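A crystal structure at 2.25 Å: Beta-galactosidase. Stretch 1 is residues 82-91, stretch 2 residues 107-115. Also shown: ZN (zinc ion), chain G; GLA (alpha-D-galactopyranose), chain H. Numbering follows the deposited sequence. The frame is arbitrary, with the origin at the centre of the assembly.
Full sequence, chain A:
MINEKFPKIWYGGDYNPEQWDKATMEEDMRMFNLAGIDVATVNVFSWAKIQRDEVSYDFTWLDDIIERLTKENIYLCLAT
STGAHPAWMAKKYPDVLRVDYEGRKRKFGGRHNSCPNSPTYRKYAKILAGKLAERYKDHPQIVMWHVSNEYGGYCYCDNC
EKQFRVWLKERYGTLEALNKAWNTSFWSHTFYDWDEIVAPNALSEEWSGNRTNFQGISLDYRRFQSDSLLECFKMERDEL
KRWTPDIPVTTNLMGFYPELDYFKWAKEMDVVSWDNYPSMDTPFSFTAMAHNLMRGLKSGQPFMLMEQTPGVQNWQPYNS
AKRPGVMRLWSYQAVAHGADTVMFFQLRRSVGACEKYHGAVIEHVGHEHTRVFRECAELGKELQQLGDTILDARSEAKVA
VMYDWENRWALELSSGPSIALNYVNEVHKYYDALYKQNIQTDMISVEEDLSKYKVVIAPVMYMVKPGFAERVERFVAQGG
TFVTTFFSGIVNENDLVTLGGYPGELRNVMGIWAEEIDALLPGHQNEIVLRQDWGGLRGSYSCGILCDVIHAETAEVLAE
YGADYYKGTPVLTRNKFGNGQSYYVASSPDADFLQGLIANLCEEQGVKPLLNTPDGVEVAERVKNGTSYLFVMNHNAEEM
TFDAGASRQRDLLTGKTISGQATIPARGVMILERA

Stretch 1 (82-91) TGAHPAWMAK
Stretch 2, residues 107-115: KFGGRHNSC

This is a compact, mostly buried contact between a loop that runs into a helix and an irregular segment, held by two direct hydrogen bonds, two waters and one phenylalanine packed against the helix start; it buries 436 Å² in total.

In stretch 1, Thr82 to Pro86 form a loop, Pro86 is the N-cap, and the helix begins at Ala87; Met89 N and Ala90 N both bond to Pro86 O (2.9 and 3.1 Å). Stretch 2 has no regular structure. Gly83 CA lies 5.1 Å from His112 CA, Ala84 CA 4.7 Å from Arg111 CA, and Ala90 CA 5.7 Å from Phe108 CA. These pairs fall in the order of opposite senses, but His85 CA is nearest Ser114 CA, at 7.2 Å, so no continuous register is kept.

His112, at phi/psi 55/27, donates its N to Gly83 O at 2.7 Å and 154°, a short backbone bond. His85 (chi1 p, 58°; chi2 -114°) points sideways from its CA, but its ring end reaches Ser114: His85 ND1 lies 2.6 Å from Ser114 OG, which sits at the ring edge near its plane. The 173° angle makes this bond nearly linear. Ser114 adopts chi1 m (-65°), and its OG also lies 2.7 Å from water 1, which donates a weak bond to Gly83 O (3.3 Å). Water 2 accepts from His85 N (3.2 Å) and donates to Asn113 OD1 (2.7 Å). The Asn113 amide (chi1 p) is braced within its own stretch, Asn113 ND2 donating to Gly109 O at 2.9 Å.

The CA-to-CB bond of Phe108 (chi1 t, 176°; chi2 72°) points toward stretch 1. Ala87 CB stands 3.6 Å from the centroid of the Phe108 ring, 11° off the normal, a CH-pi contact over the face, while His85 O lies 3.5 Å from Phe108 CE1, at the ring edge. Ala90 CB packs on Phe108 CB at 3.8 Å.

Arg111 (p, t, t) turns its end away, Arg111 NH2 bonding galactose O4 at 2.7 Å.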

# COMPACT_ATOMS: atom_id res chain seq x y z
N THR A 82 29.89 -17.43 -1.42
CA THR A 82 28.74 -18.02 -0.74
C THR A 82 27.49 -17.14 -0.63
O THR A 82 26.50 -17.54 -0.03
CB THR A 82 29.14 -18.53 0.67
OG1 THR A 82 29.63 -17.43 1.45
CG2 THR A 82 30.22 -19.62 0.56
N GLY A 83 27.53 -15.94 -1.21
CA GLY A 83 26.40 -15.02 -1.12
C GLY A 83 25.21 -15.39 -2.00
O GLY A 83 24.14 -14.81 -1.88
N ALA A 84 25.40 -16.33 -2.92
CA ALA A 84 24.30 -16.80 -3.75
C ALA A 84 24.56 -18.25 -4.11
O ALA A 84 25.58 -18.55 -4.74
CB ALA A 84 24.15 -15.96 -5.01
N HIS A 85 23.66 -19.15 -3.70
CA HIS A 85 23.84 -20.57 -3.93
C HIS A 85 23.46 -20.96 -5.36
O HIS A 85 22.82 -20.19 -6.05
CB HIS A 85 23.05 -21.39 -2.88
CG HIS A 85 21.58 -21.10 -2.85
ND1 HIS A 85 20.96 -20.52 -1.77
CD2 HIS A 85 20.61 -21.33 -3.77
CE1 HIS A 85 19.67 -20.39 -2.02
NE2 HIS A 85 19.43 -20.88 -3.23
N PRO A 86 23.90 -22.14 -5.82
CA PRO A 86 23.59 -22.60 -7.17
C PRO A 86 22.14 -23.06 -7.36
O PRO A 86 21.52 -23.59 -6.44
CB PRO A 86 24.53 -23.79 -7.36
CG PRO A 86 25.66 -23.54 -6.42
CD PRO A 86 25.00 -22.91 -5.21
N ALA A 87 21.61 -22.86 -8.57
CA ALA A 87 20.26 -23.31 -8.88
C ALA A 87 20.07 -24.81 -8.61
O ALA A 87 19.00 -25.22 -8.17
CB ALA A 87 19.90 -22.97 -10.33
N TRP A 88 21.10 -25.62 -8.87
CA TRP A 88 20.99 -27.06 -8.62
C TRP A 88 20.89 -27.37 -7.13
O TRP A 88 20.30 -28.37 -6.73
CB TRP A 88 22.15 -27.85 -9.25
CG TRP A 88 23.51 -27.60 -8.62
CD1 TRP A 88 24.50 -26.81 -9.13
CD2 TRP A 88 24.03 -28.15 -7.40
NE1 TRP A 88 25.60 -26.82 -8.29
CE2 TRP A 88 25.34 -27.64 -7.23
CE3 TRP A 88 23.52 -29.03 -6.44
CZ2 TRP A 88 26.14 -27.99 -6.14
CZ3 TRP A 88 24.32 -29.36 -5.35
CH2 TRP A 88 25.61 -28.84 -5.21
N MET A 89 21.47 -26.51 -6.31
CA MET A 89 21.46 -26.76 -4.89
C MET A 89 20.06 -26.44 -4.35
O MET A 89 19.49 -27.18 -3.54
CB MET A 89 22.54 -25.93 -4.18
CG MET A 89 22.64 -26.20 -2.68
SD MET A 89 23.99 -25.31 -1.94
CE MET A 89 25.38 -26.15 -2.65
N ALA A 90 19.49 -25.35 -4.86
CA ALA A 90 18.13 -24.98 -4.49
C ALA A 90 17.17 -26.05 -4.98
O ALA A 90 16.21 -26.39 -4.29
CB ALA A 90 17.77 -23.63 -5.06
N LYS A 91 17.44 -26.61 -6.16
CA LYS A 91 16.56 -27.63 -6.72
C LYS A 91 16.68 -28.96 -5.96
O LYS A 91 15.67 -29.54 -5.57
CB LYS A 91 16.88 -27.85 -8.20
CG LYS A 91 15.86 -28.73 -8.89
CD LYS A 91 16.43 -30.12 -9.16
CE LYS A 91 15.35 -31.06 -9.72
NZ LYS A 91 15.91 -32.40 -10.07
N LYS A 107 11.44 -20.23 -3.84
CA LYS A 107 12.02 -21.06 -4.91
C LYS A 107 13.35 -20.41 -5.28
O LYS A 107 13.68 -19.35 -4.74
CB LYS A 107 11.11 -21.05 -6.14
CG LYS A 107 9.77 -21.81 -6.01
CD LYS A 107 9.14 -21.94 -7.42
CE LYS A 107 7.70 -22.39 -7.39
NZ LYS A 107 7.02 -22.05 -8.67
N PHE A 108 14.10 -21.01 -6.20
CA PHE A 108 15.39 -20.44 -6.60
C PHE A 108 15.24 -19.06 -7.21
O PHE A 108 14.40 -18.85 -8.09
CB PHE A 108 16.13 -21.31 -7.62
CG PHE A 108 17.41 -20.69 -8.11
CD1 PHE A 108 18.52 -20.59 -7.27
CD2 PHE A 108 17.51 -20.18 -9.39
CE1 PHE A 108 19.69 -20.00 -7.70
CE2 PHE A 108 18.67 -19.59 -9.84
CZ PHE A 108 19.76 -19.50 -9.00
N GLY A 109 16.07 -18.12 -6.75
CA GLY A 109 16.11 -16.80 -7.34
C GLY A 109 16.79 -15.80 -6.42
O GLY A 109 16.99 -16.09 -5.25
N GLY A 110 17.15 -14.64 -6.95
CA GLY A 110 17.79 -13.59 -6.16
C GLY A 110 19.15 -14.01 -5.60
O GLY A 110 19.92 -14.72 -6.26
N ARG A 111 19.45 -13.55 -4.39
CA ARG A 111 20.72 -13.81 -3.74
C ARG A 111 20.59 -13.51 -2.25
O ARG A 111 19.52 -13.08 -1.80
CB ARG A 111 21.79 -12.92 -4.36
CG ARG A 111 21.44 -11.44 -4.26
CD ARG A 111 22.65 -10.55 -4.50
NE ARG A 111 22.33 -9.14 -4.28
CZ ARG A 111 23.16 -8.13 -4.53
NH1 ARG A 111 24.38 -8.36 -5.00
NH2 ARG A 111 22.77 -6.88 -4.28
N HIS A 112 21.67 -13.71 -1.49
CA HIS A 112 21.73 -13.35 -0.06
C HIS A 112 20.60 -13.96 0.76
O HIS A 112 20.20 -13.39 1.78
CB HIS A 112 21.63 -11.83 0.14
CG HIS A 112 22.66 -11.05 -0.61
ND1 HIS A 112 22.54 -9.69 -0.84
CD2 HIS A 112 23.83 -11.42 -1.20
CE1 HIS A 112 23.59 -9.27 -1.52
NE2 HIS A 112 24.38 -10.29 -1.76
N ASN A 113 20.08 -15.10 0.33
CA ASN A 113 18.85 -15.61 0.90
C ASN A 113 18.91 -17.12 1.22
O ASN A 113 17.90 -17.82 1.14
CB ASN A 113 17.67 -15.29 -0.03
CG ASN A 113 17.89 -15.80 -1.46
OD1 ASN A 113 18.83 -16.57 -1.71
ND2 ASN A 113 17.03 -15.38 -2.40
N SER A 114 20.10 -17.63 1.57
CA SER A 114 20.19 -19.02 2.02
C SER A 114 19.75 -19.13 3.48
O SER A 114 20.05 -18.26 4.29
CB SER A 114 21.62 -19.56 1.86
OG SER A 114 21.99 -19.64 0.49
N CYS A 115 19.02 -20.18 3.83
CA CYS A 115 18.62 -20.32 5.23
C CYS A 115 19.88 -20.50 6.07
O CYS A 115 20.66 -21.42 5.82
CB CYS A 115 17.66 -21.49 5.43
SG CYS A 115 17.56 -22.03 7.15
ZN ZN G . 15.54 -20.98 8.04
C1 GLA H . 25.48 -4.11 -2.72
C2 GLA H . 26.08 -5.47 -3.17
C3 GLA H . 26.77 -5.39 -4.55
C4 GLA H . 25.83 -4.68 -5.50
C5 GLA H . 25.41 -3.33 -4.91
C6 GLA H . 24.52 -2.61 -5.92
O1 GLA H . 26.44 -3.11 -2.34
O2 GLA H . 27.02 -5.94 -2.21
O3 GLA H . 27.07 -6.69 -5.07
O4 GLA H . 24.68 -5.52 -5.63
O5 GLA H . 24.64 -3.56 -3.72
O6 GLA H . 24.43 -1.22 -5.59
O HOH W 1 23.01 -17.22 -0.00
O HOH W 2 21.08 -17.44 -2.91